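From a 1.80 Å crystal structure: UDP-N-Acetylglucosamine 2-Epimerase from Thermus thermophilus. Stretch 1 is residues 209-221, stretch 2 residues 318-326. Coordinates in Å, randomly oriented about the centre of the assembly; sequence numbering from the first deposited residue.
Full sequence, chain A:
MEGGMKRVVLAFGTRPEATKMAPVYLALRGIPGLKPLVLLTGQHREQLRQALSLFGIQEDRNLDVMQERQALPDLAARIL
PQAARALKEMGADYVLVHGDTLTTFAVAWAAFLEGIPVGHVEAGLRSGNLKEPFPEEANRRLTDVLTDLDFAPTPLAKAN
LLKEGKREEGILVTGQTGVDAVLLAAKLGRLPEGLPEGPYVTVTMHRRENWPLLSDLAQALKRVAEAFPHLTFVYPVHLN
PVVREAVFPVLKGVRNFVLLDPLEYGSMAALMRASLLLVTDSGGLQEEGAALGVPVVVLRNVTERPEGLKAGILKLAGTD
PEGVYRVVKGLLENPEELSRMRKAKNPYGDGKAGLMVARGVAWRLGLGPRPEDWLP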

# COMPACT_ATOMS: atom_id res chain seq x y z
N GLU A 209 1.61 -26.21 26.85
CA GLU A 209 2.79 -26.46 27.68
C GLU A 209 2.43 -26.85 29.11
O GLU A 209 3.21 -27.52 29.78
CB GLU A 209 3.71 -25.23 27.70
CG GLU A 209 3.15 -24.01 28.40
CD GLU A 209 4.21 -22.95 28.63
OE1 GLU A 209 5.16 -23.22 29.39
OE2 GLU A 209 4.10 -21.84 28.06
N ASN A 210 1.26 -26.44 29.57
CA ASN A 210 0.80 -26.78 30.91
C ASN A 210 0.15 -28.16 30.94
O ASN A 210 -0.15 -28.69 32.01
CB ASN A 210 -0.20 -25.73 31.42
CG ASN A 210 0.47 -24.52 32.05
OD1 ASN A 210 1.69 -24.42 32.10
ND2 ASN A 210 -0.35 -23.58 32.54
N TRP A 211 -0.05 -28.75 29.77
CA TRP A 211 -0.67 -30.08 29.65
C TRP A 211 -0.31 -31.05 30.77
O TRP A 211 -1.18 -31.53 31.50
CB TRP A 211 -0.28 -30.75 28.33
CG TRP A 211 -1.10 -30.41 27.13
CD1 TRP A 211 -0.90 -30.87 25.85
CD2 TRP A 211 -2.25 -29.57 27.07
NE1 TRP A 211 -1.85 -30.37 25.01
CE2 TRP A 211 -2.70 -29.57 25.72
CE3 TRP A 211 -2.96 -28.81 28.01
CZ2 TRP A 211 -3.82 -28.84 25.31
CZ3 TRP A 211 -4.06 -28.09 27.59
CH2 TRP A 211 -4.48 -28.11 26.25
N PRO A 212 0.99 -31.37 30.92
CA PRO A 212 1.48 -32.29 31.95
C PRO A 212 1.36 -31.83 33.39
O PRO A 212 1.62 -32.60 34.31
CB PRO A 212 2.94 -32.51 31.53
CG PRO A 212 3.31 -31.18 30.99
CD PRO A 212 2.12 -30.82 30.14
N LEU A 213 0.96 -30.57 33.59
CA LEU A 213 0.80 -30.02 34.93
C LEU A 213 -0.68 -29.95 35.29
O LEU A 213 -1.04 -29.64 36.43
CB LEU A 213 1.37 -28.60 35.00
CG LEU A 213 2.78 -28.34 34.50
CD1 LEU A 213 3.11 -26.86 34.74
CD2 LEU A 213 3.78 -29.24 35.22
N LEU A 214 -1.54 -30.25 34.32
CA LEU A 214 -2.99 -30.16 34.54
C LEU A 214 -3.52 -30.93 35.73
O LEU A 214 -4.37 -30.43 36.45
CB LEU A 214 -3.74 -30.58 33.27
CG LEU A 214 -3.73 -29.56 32.13
CD1 LEU A 214 -4.55 -30.09 30.97
CD2 LEU A 214 -4.29 -28.23 32.62
N SER A 215 -3.04 -32.15 35.95
CA SER A 215 -3.50 -32.93 37.08
C SER A 215 -3.12 -32.25 38.39
O SER A 215 -3.94 -32.13 39.30
CB SER A 215 -2.93 -34.35 37.03
OG SER A 215 -3.46 -35.13 38.08
N ASP A 216 -1.86 -31.80 38.50
CA ASP A 216 -1.39 -31.12 39.70
C ASP A 216 -2.16 -29.80 39.90
O ASP A 216 -2.55 -29.47 41.02
CB ASP A 216 0.12 -30.81 39.61
CG ASP A 216 0.99 -32.04 39.81
OD1 ASP A 216 0.46 -33.12 40.16
OD2 ASP A 216 2.22 -31.93 39.61
N LEU A 217 -2.37 -29.05 38.82
CA LEU A 217 -3.08 -27.78 38.92
C LEU A 217 -4.56 -28.02 39.26
O LEU A 217 -5.16 -27.25 40.00
CB LEU A 217 -2.95 -26.99 37.62
CG LEU A 217 -1.54 -26.48 37.32
CD1 LEU A 217 -1.48 -25.87 35.93
CD2 LEU A 217 -1.13 -25.45 38.38
N ALA A 218 -5.14 -29.08 38.71
CA ALA A 218 -6.53 -29.39 39.01
C ALA A 218 -6.69 -29.68 40.49
O ALA A 218 -7.67 -29.25 41.11
CB ALA A 218 -7.00 -30.59 38.18
N GLN A 219 -5.73 -30.40 41.07
CA GLN A 219 -5.79 -30.72 42.49
C GLN A 219 -5.74 -29.45 43.32
O GLN A 219 -6.42 -29.33 44.34
CB GLN A 219 -4.62 -31.63 42.90
CG GLN A 219 -4.66 -33.04 42.32
CD GLN A 219 -5.71 -33.93 42.99
OE1 GLN A 219 -6.35 -33.54 43.97
NE2 GLN A 219 -5.88 -35.14 42.45
N ALA A 220 -4.94 -28.48 42.87
CA ALA A 220 -4.84 -27.22 43.59
C ALA A 220 -6.19 -26.50 43.53
O ALA A 220 -6.65 -25.92 44.52
CB ALA A 220 -3.74 -26.34 42.97
N LEU A 221 -6.82 -26.53 42.36
CA LEU A 221 -8.11 -25.88 42.20
C LEU A 221 -9.18 -26.60 43.02
O LEU A 221 -10.14 -25.98 43.50
CB LEU A 221 -8.51 -25.83 40.72
CG LEU A 221 -7.60 -24.96 39.84
CD1 LEU A 221 -8.12 -24.95 38.42
CD2 LEU A 221 -7.55 -23.54 40.39
N GLY A 318 1.68 -18.43 39.21
CA GLY A 318 2.72 -19.42 39.00
C GLY A 318 2.09 -20.76 38.65
O GLY A 318 0.87 -20.83 38.45
N THR A 319 2.89 -21.82 38.56
CA THR A 319 2.37 -23.14 38.25
C THR A 319 2.64 -24.16 39.35
O THR A 319 2.37 -25.35 39.19
CB THR A 319 2.95 -23.69 36.93
OG1 THR A 319 4.38 -23.68 36.98
CG2 THR A 319 2.48 -22.86 35.75
N ASP A 320 3.18 -23.70 40.48
CA ASP A 320 3.42 -24.59 41.60
C ASP A 320 2.07 -24.75 42.32
O ASP A 320 1.47 -23.76 42.74
CB ASP A 320 4.45 -24.00 42.56
CG ASP A 320 4.60 -24.81 43.82
OD1 ASP A 320 4.39 -24.26 44.93
OD2 ASP A 320 4.92 -26.02 43.71
N PRO A 321 1.59 -25.99 42.48
CA PRO A 321 0.31 -26.28 43.14
C PRO A 321 0.05 -25.58 44.48
O PRO A 321 -1.01 -24.99 44.68
CB PRO A 321 0.32 -27.80 43.27
CG PRO A 321 1.08 -28.21 42.03
CD PRO A 321 2.24 -27.24 42.04
N GLU A 322 1.00 -25.65 45.41
CA GLU A 322 0.82 -24.99 46.70
C GLU A 322 0.69 -23.48 46.50
O GLU A 322 -0.15 -22.83 47.12
CB GLU A 322 2.00 -25.30 47.63
CG GLU A 322 1.96 -24.51 48.94
CD GLU A 322 0.78 -24.88 49.83
OE1 GLU A 322 0.49 -24.12 50.77
OE2 GLU A 322 0.16 -25.94 49.60
N GLY A 323 1.53 -22.93 45.62
CA GLY A 323 1.49 -21.51 45.35
C GLY A 323 0.19 -21.06 44.72
O GLY A 323 -0.34 -19.99 45.04
N VAL A 324 -0.34 -21.86 43.80
CA VAL A 324 -1.59 -21.53 43.13
C VAL A 324 -2.71 -21.46 44.17
O VAL A 324 -3.53 -20.55 44.16
CB VAL A 324 -1.95 -22.58 42.05
CG1 VAL A 324 -3.36 -22.34 41.53
CG2 VAL A 324 -0.95 -22.51 40.91
N TYR A 325 -2.73 -22.45 45.06
CA TYR A 325 -3.74 -22.48 46.11
C TYR A 325 -3.64 -21.23 46.98
O TYR A 325 -4.63 -20.56 47.26
CB TYR A 325 -3.56 -23.73 46.98
CG TYR A 325 -4.40 -23.74 48.24
CD1 TYR A 325 -5.78 -23.94 48.18
CD2 TYR A 325 -3.82 -23.52 49.49
CE1 TYR A 325 -6.56 -23.93 49.33
CE2 TYR A 325 -4.59 -23.50 50.65
CZ TYR A 325 -5.96 -23.70 50.56
OH TYR A 325 -6.73 -23.66 51.70
N ARG A 326 -2.42 -20.91 47.42
CA ARG A 326 -2.21 -19.75 48.28
C ARG A 326 -2.64 -18.44 47.61
O ARG A 326 -3.33 -17.62 48.23
CB ARG A 326 -0.74 -19.64 48.69
CG ARG A 326 -0.28 -20.77 49.61
CD ARG A 326 1.16 -20.54 50.09
NE ARG A 326 1.67 -21.69 50.82
CZ ARG A 326 2.86 -21.73 51.40
NH1 ARG A 326 3.67 -20.69 51.33
NH2 ARG A 326 3.25 -22.83 52.05

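Ala-220 sits at the apolar centre of this contact. Its CA-to-CB bond points toward the second stretch, and its CB meets two side chains there. Ala-220 CB lies 4.3 Å from Pro-321 CB and 4.3 Å from Val-324 CB. The backbones come close here: Ala-220 CA and Pro-321 CA are 5.3 Å apart. Ala-220 CB also rests 3.5 Å from Pro-321 O. That oxygen, Pro-321 O, accepts a helical hydrogen bond from Tyr-325 N, at 3.1 Å, so its polarity is met within its own helix.

Leu-217 lies one helical turn before Ala-220. Its CA-to-CB bond points sideways, but the end of the side chain comes nearer. Leu-217 CD2 reaches Val-324 CG2 at 3.9 Å and Thr-319 O at 3.6 Å. The Leu-217 and Val-324 pairing is apolar, and both residues are buried. Thr-319 precedes the second helix, and its CA-to-CB bond points toward the first stretch. Thr-319 CB lies 3.9 Å from Leu-213 CD1, and Thr-319 CG2 is 4.0 Å from Asn-210 OD1, a van der Waals contact.

Helices 214-221 and 321-326 run in broadly the same direction, 33° apart. Their axes approach to 8.6 Å. No hydrogen bond joins the two stretches, so the contact rests on shape and apolar packing. It buries 385 Å², both sides summed.

Ala-220 O approaches the Tyr-325 ring obliquely, 4.3 Å from Tyr-325 CD1. Farther out, Asp-216 uses its aliphatic part: Asp-216 CB packs 3.7 Å from Pro-321 CG.

No polar bond crosses between the stretches; two side-chain pairings lie within the second. The CA-to-CB bond of Asp-320 points away from the first stretch, and Asp-320 caps its helix: Gly-323 N donates to Asp-320 OD1 at 3.2 Å, satisfying an amide in the first turn. Nearby, Arg-326 NE forms a salt bridge with Glu-322 OE1 at 2.7 Å.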